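Local coordinates for xylose isomerase domain protein TIM barrel (Planctomyces limnophilus, PDB 3TVA) that binds a magnesium ion within a TIM barrel of the xylose isomerase-like family and is probably an isomerase, at residues G14-V19 with T257-I262; N195-L200 with E241-T246; R205-I210 with I250-P255; H211-L216 with G228-L233. All blocks are in the same frame, centred on the assembly; numbering follows the deposited sequence. Where two conformers were deposited one is given.

How the contacts relate
All four contacts belong to one TIM barrel; contacts 3 and 4 share strand 207-216, and contact 1 lies on its neighbour, strand 256-258. Contact 1 joins the first strand to the last, closing the barrel. Contact 4 lies about 13 Å from it, centre to centre, and the two supply Glu259 and His211 to the same magnesium, which Glu158 and Asp184 also bind. Their strands pair directly, Thr257 O lying 2.7 Å from Cys212 N. Contact 3 sets the earlier part of strand 207-216 against the loop leading into strand 256-258, while contact 2 packs two helices outside. Contact 2 reaches the metal-binding strand through Tyr243, whose OH lies 3.0 Å from His211 O, and touches contact 3 through Leu200 and Val207.

Contact 1 (G14-V19 with T257-I262); sequences GVFTSV and TIEREI. With MG (magnesium ion), chain C.
Phe16 and Glu259 run side by side and point the same way, each with CG anti to its backbone N, so that a carboxylate comes to lie over an aromatic face. Glu259 OE2 sits above the centre of the Phe16 ring, 3.9 Å from its plane, and the carboxylate is tilted 54° against the ring. The chain of Glu259 is extended beyond CG and delivers its other oxygen, OE1, to the magnesium at 2.5 Å. Further back, the Thr257 methyl CG2 rests on Val15 C at 3.6 Å, and Ile258 turns CG1 over Gly14 O at 3.4 Å.

Two backbone bonds hold these residues in parallel register: Ile258 N to Gly14 O (2.8 Å), and Phe16 N to Ile258 O (3.0 Å), the latter nearly along the carbonyl axis. This is the seam where the last barrel strand meets the first. Where the chains part, a water receives Arg260 N and donates to Phe16 O. A glycerol, probably from the crystallisation liquor, is hydrogen-bonded to OE2 of Glu259.

A carboxylate oxygen over a ring face is not in itself a favourable partnership; the magnesium on OE1 probably offsets its cost and favours the ionised form of this buried acid.

Contact 2 (N195-L200 with E241-T246); sequences NPIEAL and EAYLTT
The Tyr243 ring is approached at a slant by two methyls of the facing helix, Ile197 CD1 and Leu200 CD2, the latter 4.0 Å from Tyr243 CD1. Its hydroxyl is bonded to His211 O, which ties the ring to the barrel strand beneath. The other flat group, the Asn195 amide, works within its own segment: OD1 receives Glu198 N at 3.2 Å, in the amide plane and on a lone pair, the N-cap bond of helix 196-203, and accepts a weak bond from Ile197 N.

Ile197 is the main wedge. Its CD1 lies against Tyr243 CA at 3.7 Å, while CG2, anti to the backbone N, presses on Thr246 OG1 at 3.3 Å. Helices 196-203 and 240-249 are outer helices of the TIM barrel; the segments 196-200 and 241-246 run almost parallel, their axes 7° apart and 10.1 Å at closest approach. Leu200 and Thr246 slide past one another in opposite directions, and Leu200 CD2 meets Thr246 CG2 at 3.8 Å. The hydroxyl OG1 of Thr246 bonds back to Ala242 O at 2.7 Å, in the carbonyl plane. An alanine here would remove OG1 and CG2, losing the bond to Ala242 O, and would probably loosen the packing around Ile197 CG2 and Leu200 CD2. That carbonyl oxygen also accepts Thr246 N, so two donors from one residue grip it.

Contact 3 (R205-I210 with I250-P255); sequences RYVRSI and IGYRGP
Packing on the Tyr252 ring comes first. Ile210 CG2 makes a CH-pi contact over one face, 4.2 Å from the centroid and 16° off the normal, while the opposite face carries Gly254 N, over the ring centre and 3.4 Å above the plane; this close fit is made by a residue without a side chain. Arg208 O lies at the edge, in plane, 3.8 Å from Tyr252 CE1. Val207 CG1 adds an oblique touch at Tyr252 CD1.

The polar interactions gather on Pro255 O. The Tyr252 hydroxyl donates to it at 2.8 Å along a lone pair, and a water that receives Ile210 N at 3.1 Å also donates to it.

As to the fold, the loop leaves helix 240-249 by a Schellman motif at Gly251, then enters strand 256-258, the neighbour of strand 207-216 in the barrel. An alanine in place of Tyr252 would remove the ring and its hydroxyl bond, and would probably leave the loop poorly held against Ile210.

With no direct hydrogen bond between 205-210 and 250-255, the join relies on apolar and CH-pi contacts and one bridging water, and the tyrosine hydroxyl is satisfied within its own loop.

Contact 4 (H211-L216 with G228-L233); sequences HCKDAL and GQEVAL. With MG (magnesium ion), chain C.
Lys213 and Glu230 both place CG anti to the backbone N (chi1 -168° and -174°), but the lysine then bends at chi2 and chi3 while the glutamate stays extended, so the two chains cross at about a right angle. The touching is done by the lysine methylenes, with Lys213 CG 3.5 Å from Glu230 OE2. Their charged ends go separate ways: Lys213 NZ bonds to Asp184 OD2, and Glu230 OE2 turns to Arg260 and the backbone of Glu261. His211 sets CG anti to its carbonyl carbon (chi1 -71°), and ND1 meets the magnesium at 2.5 Å; Gln39, bonded to NE2, is a second-shell partner that probably fixes the ring's rotation.

Past the metal-binding histidine, the end of strand 207-216 pairs antiparallel with strand 229-231. Leu216 N bonds to Gln229 O at 2.7 Å, and Gln229 N returns to Leu216 O at 3.0 Å. Further in, the pairing loosens: Val231 N reaches Asp214 O at 3.1 Å from above the carbonyl plane, but a water takes the reciprocal place, receiving Asp214 N at 3.0 Å and donating to Val231 O at 2.6 Å. On the face of Leu216 and Val231, CD1 of the first packs on CG1 of the second; beyond the strand, Leu233 CD1 covers the peptide between Cys212 and Lys213.

With Lys213 NZ only 3.9 Å from the magnesium, the two positive centres would repel and could lower the lysine pKa, an effect that the acidic ligands around the ion, Asp184 in particular, probably counter.

Contact 1 (G14-V19 with T257-I262)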
loop_
_atom_site.group_PDB
_atom_site.type_symbol
_atom_site.label_atom_id
_atom_site.label_comp_id
_atom_site.label_asym_id
_atom_site.label_seq_id
_atom_site.Cartn_x
_atom_site.Cartn_y
_atom_site.Cartn_z
ATOM N N GLY A 14 6.505 -8.270 7.575
ATOM C CA GLY A 14 5.065 -8.345 7.647
ATOM C C GLY A 14 4.542 -8.907 6.355
ATOM O O GLY A 14 5.297 -9.103 5.396
ATOM N N VAL A 15 3.260 -9.247 6.353
ATOM C CA VAL A 15 2.602 -9.645 5.122
ATOM C C VAL A 15 1.305 -8.866 4.994
ATOM O O VAL A 15 0.725 -8.415 5.988
ATOM C CB VAL A 15 2.326 -11.172 5.046
ATOM C CG1 VAL A 15 3.637 -11.968 5.175
ATOM C CG2 VAL A 15 1.324 -11.589 6.112
ATOM N N PHE A 16 0.869 -8.685 3.757
ATOM C CA PHE A 16 -0.346 -7.950 3.492
ATOM C C PHE A 16 -1.479 -8.972 3.559
ATOM O O PHE A 16 -1.456 -9.969 2.852
ATOM C CB PHE A 16 -0.256 -7.246 2.128
ATOM C CG PHE A 16 -1.417 -6.354 1.839
ATOM C CD1 PHE A 16 -1.331 -4.988 2.061
ATOM C CD2 PHE A 16 -2.606 -6.880 1.354
ATOM C CE1 PHE A 16 -2.411 -4.154 1.804
ATOM C CE2 PHE A 16 -3.696 -6.049 1.090
ATOM C CZ PHE A 16 -3.587 -4.682 1.312
ATOM N N THR A 17 -2.461 -8.721 4.415
ATOM C CA THR A 17 -3.521 -9.687 4.670
ATOM C C THR A 17 -4.898 -9.129 4.351
ATOM O O THR A 17 -5.061 -7.924 4.144
ATOM C CB THR A 17 -3.533 -10.139 6.143
ATOM O OG1 THR A 17 -3.772 -9.009 6.993
ATOM C CG2 THR A 17 -2.206 -10.786 6.510
ATOM N N SER A 18 -5.873 -10.031 4.269
ATOM C CA SER A 18 -7.275 -9.667 4.072
ATOM C C SER A 18 -8.111 -10.401 5.105
ATOM O O SER A 18 -7.823 -11.556 5.402
ATOM C CB SER A 18 -7.767 -10.088 2.676
ATOM O OG SER A 18 -7.319 -9.200 1.666
ATOM N N VAL A 19 -9.098 -9.735 5.700
ATOM C CA VAL A 19 -10.149 -10.450 6.440
ATOM C C VAL A 19 -11.140 -11.159 5.502
ATOM O O VAL A 19 -11.357 -12.372 5.589
ATOM C CB VAL A 19 -10.948 -9.490 7.341
ATOM C CG1 VAL A 19 -12.052 -10.251 8.094
ATOM C CG2 VAL A 19 -10.011 -8.772 8.296
ATOM N N THR A 257 6.722 -4.922 4.506
ATOM C CA THR A 257 5.496 -5.669 4.324
ATOM C C THR A 257 5.476 -6.333 2.957
ATOM O O THR A 257 5.377 -5.665 1.923
ATOM C CB THR A 257 4.237 -4.789 4.494
ATOM O OG1 THR A 257 4.323 -4.048 5.719
ATOM C CG2 THR A 257 2.975 -5.666 4.504
ATOM N N ILE A 258 5.566 -7.655 2.966
ATOM C CA ILE A 258 5.540 -8.434 1.744
ATOM C C ILE A 258 4.135 -8.451 1.157
ATOM O O ILE A 258 3.155 -8.773 1.836
ATOM C CB ILE A 258 5.955 -9.897 1.996
ATOM C CG1 ILE A 258 7.292 -9.967 2.726
ATOM C CG2 ILE A 258 6.006 -10.665 0.689
ATOM C CD1 ILE A 258 7.568 -11.341 3.359
ATOM N N GLU A 259 4.043 -8.115 -0.118
ATOM C CA GLU A 259 2.783 -8.212 -0.819
ATOM C C GLU A 259 2.959 -9.087 -2.049
ATOM O O GLU A 259 3.833 -8.828 -2.866
ATOM C CB GLU A 259 2.293 -6.833 -1.243
ATOM C CG GLU A 259 0.915 -6.897 -1.893
ATOM C CD GLU A 259 0.417 -5.524 -2.276
ATOM O OE1 GLU A 259 1.171 -4.821 -2.962
ATOM O OE2 GLU A 259 -0.702 -5.145 -1.872
ATOM N N ARG A 260 2.166 -10.148 -2.165
ATOM C CA ARG A 260 2.179 -10.940 -3.389
ATOM C C ARG A 260 0.746 -11.198 -3.788
ATOM O O ARG A 260 0.046 -11.990 -3.125
ATOM C CB ARG A 260 2.889 -12.265 -3.127
ATOM C CG ARG A 260 2.961 -13.196 -4.320
ATOM C CD ARG A 260 4.216 -12.957 -5.151
ATOM N NE ARG A 260 4.270 -13.875 -6.285
ATOM C CZ ARG A 260 3.748 -13.619 -7.481
ATOM N NH1 ARG A 260 3.126 -12.461 -7.711
ATOM N NH2 ARG A 260 3.841 -14.529 -8.448
ATOM N N GLU A 261 0.284 -10.623 -4.897
ATOM C CA GLU A 261 -1.137 -10.767 -5.068
ATOM C C GLU A 261 -1.396 -11.844 -6.094
ATOM O O GLU A 261 -1.548 -11.573 -7.282
ATOM C CB GLU A 261 -1.683 -9.440 -5.605
ATOM C CG GLU A 261 -1.041 -8.202 -4.980
ATOM C CD GLU A 261 -1.611 -6.896 -5.533
ATOM O OE1 GLU A 261 -1.004 -6.340 -6.476
ATOM O OE2 GLU A 261 -2.655 -6.423 -5.024
ATOM N N ILE A 262 -1.628 -13.043 -5.583
ATOM C CA ILE A 262 -2.173 -14.139 -6.348
ATOM C C ILE A 262 -3.056 -14.936 -5.397
ATOM O O ILE A 262 -2.822 -16.129 -5.181
ATOM C CB ILE A 262 -1.042 -15.025 -6.956
ATOM C CG1 ILE A 262 0.020 -15.374 -5.906
ATOM C CG2 ILE A 262 -0.353 -14.302 -8.107
ATOM C CD1 ILE A 262 1.092 -16.326 -6.411
HETATM MG MG MG C . 1.295 -2.365 -2.876
HETATM O O HOH W 1 0.009 -10.489 -0.006
#

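Contact 2 (N195-L200 with E241-T246)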
loop_
_atom_site.group_PDB
_atom_site.type_symbol
_atom_site.label_atom_id
_atom_site.label_comp_id
_atom_site.label_asym_id
_atom_site.label_seq_id
_atom_site.Cartn_x
_atom_site.Cartn_y
_atom_site.Cartn_z
ATOM N N ASN A 195 12.001 4.567 -12.988
ATOM C CA ASN A 195 12.800 3.735 -12.099
ATOM C C ASN A 195 12.414 3.933 -10.649
ATOM O O ASN A 195 12.476 5.049 -10.131
ATOM C CB ASN A 195 14.303 3.978 -12.260
ATOM C CG ASN A 195 15.134 2.982 -11.449
ATOM O OD1 ASN A 195 15.459 3.219 -10.274
ATOM N ND2 ASN A 195 15.449 1.841 -12.064
ATOM N N PRO A 196 12.019 2.839 -9.989
ATOM C CA PRO A 196 11.491 2.870 -8.625
ATOM C C PRO A 196 12.520 3.278 -7.555
ATOM O O PRO A 196 12.134 3.970 -6.618
ATOM C CB PRO A 196 11.006 1.434 -8.403
ATOM C CG PRO A 196 11.816 0.602 -9.367
ATOM C CD PRO A 196 11.990 1.483 -10.571
ATOM N N ILE A 197 13.785 2.885 -7.680
ATOM C CA ILE A 197 14.766 3.297 -6.670
ATOM C C ILE A 197 15.035 4.810 -6.747
ATOM O O ILE A 197 15.149 5.469 -5.718
ATOM C CB ILE A 197 16.097 2.514 -6.744
ATOM C CG1 ILE A 197 15.851 1.003 -6.870
ATOM C CG2 ILE A 197 16.961 2.811 -5.503
ATOM C CD1 ILE A 197 14.871 0.450 -5.860
ATOM N N GLU A 198 15.114 5.360 -7.958
ATOM C CA GLU A 198 15.233 6.814 -8.117
ATOM C C GLU A 198 14.019 7.561 -7.549
ATOM O O GLU A 198 14.159 8.629 -6.960
ATOM C CB GLU A 198 15.428 7.193 -9.583
ATOM C CG GLU A 198 16.746 6.698 -10.165
ATOM C CD GLU A 198 16.810 6.817 -11.684
ATOM O OE1 GLU A 198 16.036 7.616 -12.263
ATOM O OE2 GLU A 198 17.638 6.104 -12.300
ATOM N N ALA A 199 12.827 7.007 -7.739
ATOM C CA ALA A 199 11.625 7.648 -7.225
ATOM C C ALA A 199 11.635 7.639 -5.698
ATOM O O ALA A 199 11.267 8.619 -5.077
ATOM C CB ALA A 199 10.358 6.967 -7.751
ATOM N N LEU A 200 12.041 6.516 -5.114
ATOM C CA LEU A 200 12.172 6.397 -3.668
ATOM C C LEU A 200 13.068 7.489 -3.076
ATOM O O LEU A 200 12.719 8.085 -2.059
ATOM C CB LEU A 200 12.744 5.029 -3.300
ATOM C CG LEU A 200 13.044 4.829 -1.813
ATOM C CD1 LEU A 200 11.761 4.953 -0.968
ATOM C CD2 LEU A 200 13.721 3.472 -1.597
ATOM N N GLU A 241 18.019 -5.920 -3.167
ATOM C CA GLU A 241 19.150 -5.409 -2.400
ATOM C C GLU A 241 19.324 -3.900 -2.613
ATOM O O GLU A 241 19.571 -3.154 -1.660
ATOM C CB GLU A 241 20.451 -6.183 -2.699
ATOM C CG GLU A 241 21.603 -5.677 -1.874
ATOM C CD GLU A 241 22.643 -6.738 -1.578
ATOM O OE1 GLU A 241 23.470 -6.497 -0.667
ATOM O OE2 GLU A 241 22.641 -7.799 -2.249
ATOM N N ALA A 242 19.161 -3.444 -3.855
ATOM C CA ALA A 242 19.200 -2.008 -4.148
ATOM C C ALA A 242 18.106 -1.224 -3.403
ATOM O O ALA A 242 18.345 -0.133 -2.879
ATOM C CB ALA A 242 19.102 -1.773 -5.656
ATOM N N TYR A 243 16.909 -1.800 -3.353
ATOM C CA TYR A 243 15.761 -1.195 -2.687
ATOM C C TYR A 243 15.983 -1.087 -1.172
ATOM O O TYR A 243 15.826 -0.015 -0.591
ATOM C CB TYR A 243 14.524 -2.055 -2.989
ATOM C CG TYR A 243 13.199 -1.638 -2.373
ATOM C CD1 TYR A 243 12.781 -0.317 -2.376
ATOM C CD2 TYR A 243 12.339 -2.597 -1.837
ATOM C CE1 TYR A 243 11.547 0.048 -1.827
ATOM C CE2 TYR A 243 11.109 -2.245 -1.289
ATOM C CZ TYR A 243 10.715 -0.920 -1.293
ATOM O OH TYR A 243 9.479 -0.566 -0.768
ATOM N N LEU A 244 16.342 -2.206 -0.541
ATOM C CA LEU A 244 16.582 -2.226 0.895
ATOM C C LEU A 244 17.782 -1.370 1.340
ATOM O O LEU A 244 17.720 -0.727 2.384
ATOM C CB LEU A 244 16.723 -3.653 1.412
ATOM C CG LEU A 244 15.440 -4.294 1.961
ATOM C CD1 LEU A 244 14.361 -4.267 0.926
ATOM C CD2 LEU A 244 15.686 -5.736 2.451
ATOM N N THR A 245 18.850 -1.368 0.549
ATOM C CA THR A 245 20.026 -0.592 0.908
ATOM C C THR A 245 19.702 0.901 0.812
ATOM O O THR A 245 20.165 1.694 1.625
ATOM C CB THR A 245 21.252 -0.971 0.038
ATOM O OG1 THR A 245 21.355 -2.405 -0.055
ATOM C CG2 THR A 245 22.518 -0.431 0.642
ATOM N N THR A 246 18.878 1.276 -0.163
ATOM C CA THR A 246 18.414 2.659 -0.285
ATOM C C THR A 246 17.451 3.042 0.857
ATOM O O THR A 246 17.540 4.141 1.409
ATOM C CB THR A 246 17.751 2.930 -1.649
ATOM O OG1 THR A 246 18.665 2.591 -2.695
ATOM C CG2 THR A 246 17.369 4.391 -1.777
#

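Contact 3 (R205-I210 with I250-P255)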
loop_
_atom_site.group_PDB
_atom_site.type_symbol
_atom_site.label_atom_id
_atom_site.label_comp_id
_atom_site.label_asym_id
_atom_site.label_seq_id
_atom_site.Cartn_x
_atom_site.Cartn_y
_atom_site.Cartn_z
ATOM N N ARG A 205 11.304 11.764 2.165
ATOM C CA ARG A 205 10.828 12.420 3.388
ATOM C C ARG A 205 9.360 12.125 3.698
ATOM O O ARG A 205 8.906 12.354 4.826
ATOM C CB ARG A 205 11.084 13.937 3.356
ATOM C CG ARG A 205 10.259 14.710 2.312
ATOM C CD ARG A 205 10.802 16.136 2.187
ATOM N NE ARG A 205 10.146 16.927 1.136
ATOM C CZ ARG A 205 10.517 16.910 -0.142
ATOM N NH1 ARG A 205 11.517 16.114 -0.529
ATOM N NH2 ARG A 205 9.893 17.670 -1.035
ATOM N N TYR A 206 8.607 11.655 2.697
ATOM C CA TYR A 206 7.204 11.283 2.907
ATOM C C TYR A 206 6.932 9.790 3.116
ATOM O O TYR A 206 5.783 9.411 3.320
ATOM C CB TYR A 206 6.320 11.820 1.762
ATOM C CG TYR A 206 6.474 13.300 1.538
ATOM C CD1 TYR A 206 6.130 14.208 2.542
ATOM C CD2 TYR A 206 6.956 13.805 0.323
ATOM C CE1 TYR A 206 6.261 15.580 2.355
ATOM C CE2 TYR A 206 7.080 15.203 0.116
ATOM C CZ TYR A 206 6.739 16.071 1.148
ATOM O OH TYR A 206 6.870 17.431 0.986
ATOM N N VAL A 207 7.953 8.934 3.049
ATOM C CA VAL A 207 7.699 7.492 3.118
ATOM C C VAL A 207 7.384 7.105 4.559
ATOM O O VAL A 207 8.193 7.360 5.454
ATOM C CB VAL A 207 8.936 6.700 2.658
ATOM C CG1 VAL A 207 8.767 5.209 2.959
ATOM C CG2 VAL A 207 9.190 6.929 1.172
ATOM N N ARG A 208 6.179 6.587 4.807
ATOM C CA ARG A 208 5.833 6.093 6.139
ATOM C C ARG A 208 5.672 4.577 6.292
ATOM O O ARG A 208 5.620 4.072 7.411
ATOM C CB ARG A 208 4.536 6.769 6.607
ATOM C CG ARG A 208 4.518 8.274 6.452
ATOM C CD ARG A 208 4.920 9.027 7.728
ATOM N NE ARG A 208 4.467 10.410 7.609
ATOM C CZ ARG A 208 3.444 10.941 8.276
ATOM N NH1 ARG A 208 2.772 10.230 9.195
ATOM N NH2 ARG A 208 3.112 12.203 8.040
ATOM N N SER A 209 5.571 3.862 5.177
ATOM C CA SER A 209 5.406 2.407 5.204
ATOM C C SER A 209 5.766 1.898 3.830
ATOM O O SER A 209 5.833 2.678 2.888
ATOM C CB SER A 209 3.986 1.971 5.616
ATOM O OG SER A 209 3.013 2.450 4.703
ATOM N N ILE A 210 6.020 0.607 3.686
ATOM C CA ILE A 210 6.424 0.120 2.369
ATOM C C ILE A 210 5.859 -1.253 2.067
ATOM O O ILE A 210 5.502 -2.000 2.971
ATOM C CB ILE A 210 7.965 0.026 2.223
ATOM C CG1 ILE A 210 8.512 -1.055 3.141
ATOM C CG2 ILE A 210 8.667 1.383 2.520
ATOM C CD1 ILE A 210 9.429 -2.012 2.441
ATOM N N ILE A 250 18.017 6.189 3.709
ATOM C CA ILE A 250 17.131 7.327 3.955
ATOM C C ILE A 250 16.511 7.329 5.347
ATOM O O ILE A 250 15.727 8.213 5.675
ATOM C CB ILE A 250 16.036 7.447 2.917
ATOM C CG1 ILE A 250 15.099 6.235 3.012
ATOM C CG2 ILE A 250 16.668 7.589 1.535
ATOM C CD1 ILE A 250 13.899 6.318 2.099
ATOM N N GLY A 251 16.861 6.350 6.169
ATOM C CA GLY A 251 16.383 6.340 7.536
ATOM C C GLY A 251 15.120 5.526 7.790
ATOM O O GLY A 251 14.596 5.571 8.901
ATOM N N TYR A 252 14.644 4.748 6.808
ATOM C CA TYR A 252 13.422 3.986 7.056
ATOM C C TYR A 252 13.735 2.760 7.898
ATOM O O TYR A 252 14.609 1.958 7.556
ATOM C CB TYR A 252 12.752 3.554 5.753
ATOM C CG TYR A 252 11.483 2.780 6.023
ATOM C CD1 TYR A 252 10.317 3.440 6.414
ATOM C CD2 TYR A 252 11.458 1.388 5.924
ATOM C CE1 TYR A 252 9.143 2.734 6.675
ATOM C CE2 TYR A 252 10.288 0.665 6.190
ATOM C CZ TYR A 252 9.141 1.346 6.566
ATOM O OH TYR A 252 7.992 0.647 6.830
ATOM N N ARG A 253 13.144 2.736 9.091
ATOM C CA ARG A 253 13.241 1.627 10.033
ATOM C C ARG A 253 12.004 0.732 10.219
ATOM O O ARG A 253 12.043 -0.218 11.002
ATOM C CB ARG A 253 13.809 2.136 11.361
ATOM C CG ARG A 253 15.124 2.929 11.167
ATOM C CD ARG A 253 16.274 2.018 10.697
ATOM N NE ARG A 253 17.553 2.723 10.620
ATOM C CZ ARG A 253 18.067 3.215 9.496
ATOM N NH1 ARG A 253 17.411 3.072 8.349
ATOM N NH2 ARG A 253 19.242 3.839 9.512
ATOM N N GLY A 254 10.907 1.067 9.547
ATOM C CA GLY A 254 9.619 0.455 9.842
ATOM C C GLY A 254 9.462 -0.940 9.247
ATOM O O GLY A 254 10.429 -1.524 8.749
ATOM N N PRO A 255 8.233 -1.477 9.278
ATOM C CA PRO A 255 8.011 -2.848 8.804
ATOM C C PRO A 255 8.291 -3.016 7.315
ATOM O O PRO A 255 8.080 -2.093 6.513
ATOM C CB PRO A 255 6.515 -3.083 9.084
ATOM C CG PRO A 255 6.185 -2.135 10.199
ATOM C CD PRO A 255 7.038 -0.907 9.930
HETATM O O HOH W 2 5.422 -1.507 5.870
#

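Contact 4 (H211-L216 with G228-L233)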
loop_
_atom_site.group_PDB
_atom_site.type_symbol
_atom_site.label_atom_id
_atom_site.label_comp_id
_atom_site.label_asym_id
_atom_site.label_seq_id
_atom_site.Cartn_x
_atom_site.Cartn_y
_atom_site.Cartn_z
ATOM N N HIS A 211 5.791 -1.572 0.777
ATOM C CA HIS A 211 5.523 -2.924 0.337
ATOM C C HIS A 211 6.754 -3.503 -0.345
ATOM O O HIS A 211 7.453 -2.810 -1.096
ATOM C CB HIS A 211 4.295 -2.949 -0.580
ATOM C CG HIS A 211 3.014 -2.706 0.155
ATOM N ND1 HIS A 211 1.832 -2.392 -0.475
ATOM C CD2 HIS A 211 2.735 -2.724 1.482
ATOM C CE1 HIS A 211 0.880 -2.214 0.423
ATOM N NE2 HIS A 211 1.400 -2.415 1.622
ATOM N N CYS A 212 7.046 -4.763 -0.041
ATOM C CA CYS A 212 8.076 -5.481 -0.760
ATOM C C CYS A 212 7.381 -6.366 -1.766
ATOM O O CYS A 212 6.743 -7.357 -1.406
ATOM C CB CYS A 212 8.921 -6.330 0.191
ATOM S SG CYS A 212 9.917 -5.296 1.287
ATOM N N LYS A 213 7.519 -5.989 -3.030
ATOM C CA LYS A 213 6.875 -6.690 -4.129
ATOM C C LYS A 213 7.799 -6.514 -5.331
ATOM O O LYS A 213 8.569 -5.552 -5.383
ATOM C CB LYS A 213 5.490 -6.093 -4.408
ATOM C CG LYS A 213 4.650 -6.963 -5.332
ATOM C CD LYS A 213 3.740 -6.151 -6.231
ATOM C CE LYS A 213 2.615 -5.542 -5.489
ATOM N NZ LYS A 213 2.065 -4.330 -6.192
ATOM N N ASP A 214 7.742 -7.430 -6.294
ATOM C CA ASP A 214 8.664 -7.367 -7.433
ATOM C C ASP A 214 7.902 -7.497 -8.755
ATOM O O ASP A 214 6.800 -8.052 -8.794
ATOM C CB ASP A 214 9.722 -8.474 -7.316
ATOM C CG ASP A 214 11.064 -8.100 -7.966
ATOM O OD1 ASP A 214 11.130 -7.128 -8.755
ATOM O OD2 ASP A 214 12.061 -8.801 -7.689
ATOM N N ALA A 215 8.488 -6.989 -9.835
ATOM C CA ALA A 215 7.842 -7.059 -11.142
ATOM C C ALA A 215 8.850 -6.961 -12.276
ATOM O O ALA A 215 9.965 -6.476 -12.085
ATOM C CB ALA A 215 6.791 -5.955 -11.276
ATOM N N LEU A 216 8.438 -7.412 -13.458
ATOM C CA LEU A 216 9.235 -7.281 -14.676
ATOM C C LEU A 216 8.659 -6.151 -15.519
ATOM O O LEU A 216 7.436 -6.014 -15.619
ATOM C CB LEU A 216 9.191 -8.586 -15.483
ATOM C CG LEU A 216 9.790 -9.831 -14.820
ATOM C CD1 LEU A 216 9.476 -11.103 -15.643
ATOM C CD2 LEU A 216 11.318 -9.667 -14.630
ATOM N N GLY A 228 3.211 -4.407 -16.795
ATOM C CA GLY A 228 4.346 -5.289 -16.583
ATOM C C GLY A 228 3.844 -6.553 -15.888
ATOM O O GLY A 228 2.637 -6.759 -15.759
ATOM N N GLN A 229 4.752 -7.403 -15.427
ATOM C CA GLN A 229 4.343 -8.674 -14.837
ATOM C C GLN A 229 4.853 -8.811 -13.410
ATOM O O GLN A 229 6.055 -8.727 -13.175
ATOM C CB GLN A 229 4.882 -9.838 -15.678
ATOM C CG GLN A 229 4.548 -11.212 -15.114
ATOM C CD GLN A 229 5.326 -12.340 -15.792
ATOM O OE1 GLN A 229 6.134 -12.105 -16.700
ATOM N NE2 GLN A 229 5.085 -13.574 -15.346
ATOM N N GLU A 230 3.957 -9.038 -12.460
ATOM C CA GLU A 230 4.390 -9.242 -11.080
ATOM C C GLU A 230 4.994 -10.633 -10.943
ATOM O O GLU A 230 4.467 -11.579 -11.504
ATOM C CB GLU A 230 3.234 -9.067 -10.091
ATOM C CG GLU A 230 3.698 -9.135 -8.638
ATOM C CD GLU A 230 2.557 -9.234 -7.625
ATOM O OE1 GLU A 230 1.418 -8.822 -7.946
ATOM O OE2 GLU A 230 2.810 -9.732 -6.503
ATOM N N VAL A 231 6.107 -10.746 -10.221
ATOM C CA VAL A 231 6.788 -12.027 -10.043
ATOM C C VAL A 231 7.235 -12.190 -8.586
ATOM O O VAL A 231 7.217 -11.229 -7.823
ATOM C CB VAL A 231 8.027 -12.147 -10.968
ATOM C CG1 VAL A 231 7.605 -12.202 -12.428
ATOM C CG2 VAL A 231 8.984 -10.980 -10.728
ATOM N N ALA A 232 7.635 -13.405 -8.213
ATOM C CA ALA A 232 8.109 -13.693 -6.862
ATOM C C ALA A 232 9.264 -12.764 -6.451
ATOM O O ALA A 232 10.105 -12.399 -7.273
ATOM C CB ALA A 232 8.533 -15.163 -6.751
ATOM N N LEU A 233 9.281 -12.373 -5.180
ATOM C CA LEU A 233 10.229 -11.380 -4.693
ATOM C C LEU A 233 11.669 -11.779 -5.028
ATOM O O LEU A 233 12.091 -12.898 -4.742
ATOM C CB LEU A 233 10.089 -11.216 -3.182
ATOM C CG LEU A 233 10.576 -9.874 -2.646
ATOM C CD1 LEU A 233 9.612 -8.783 -3.090
ATOM C CD2 LEU A 233 10.730 -9.890 -1.128
HETATM MG MG MG C . 1.295 -2.365 -2.876
HETATM O O HOH W 3 6.061 -9.897 -5.886
#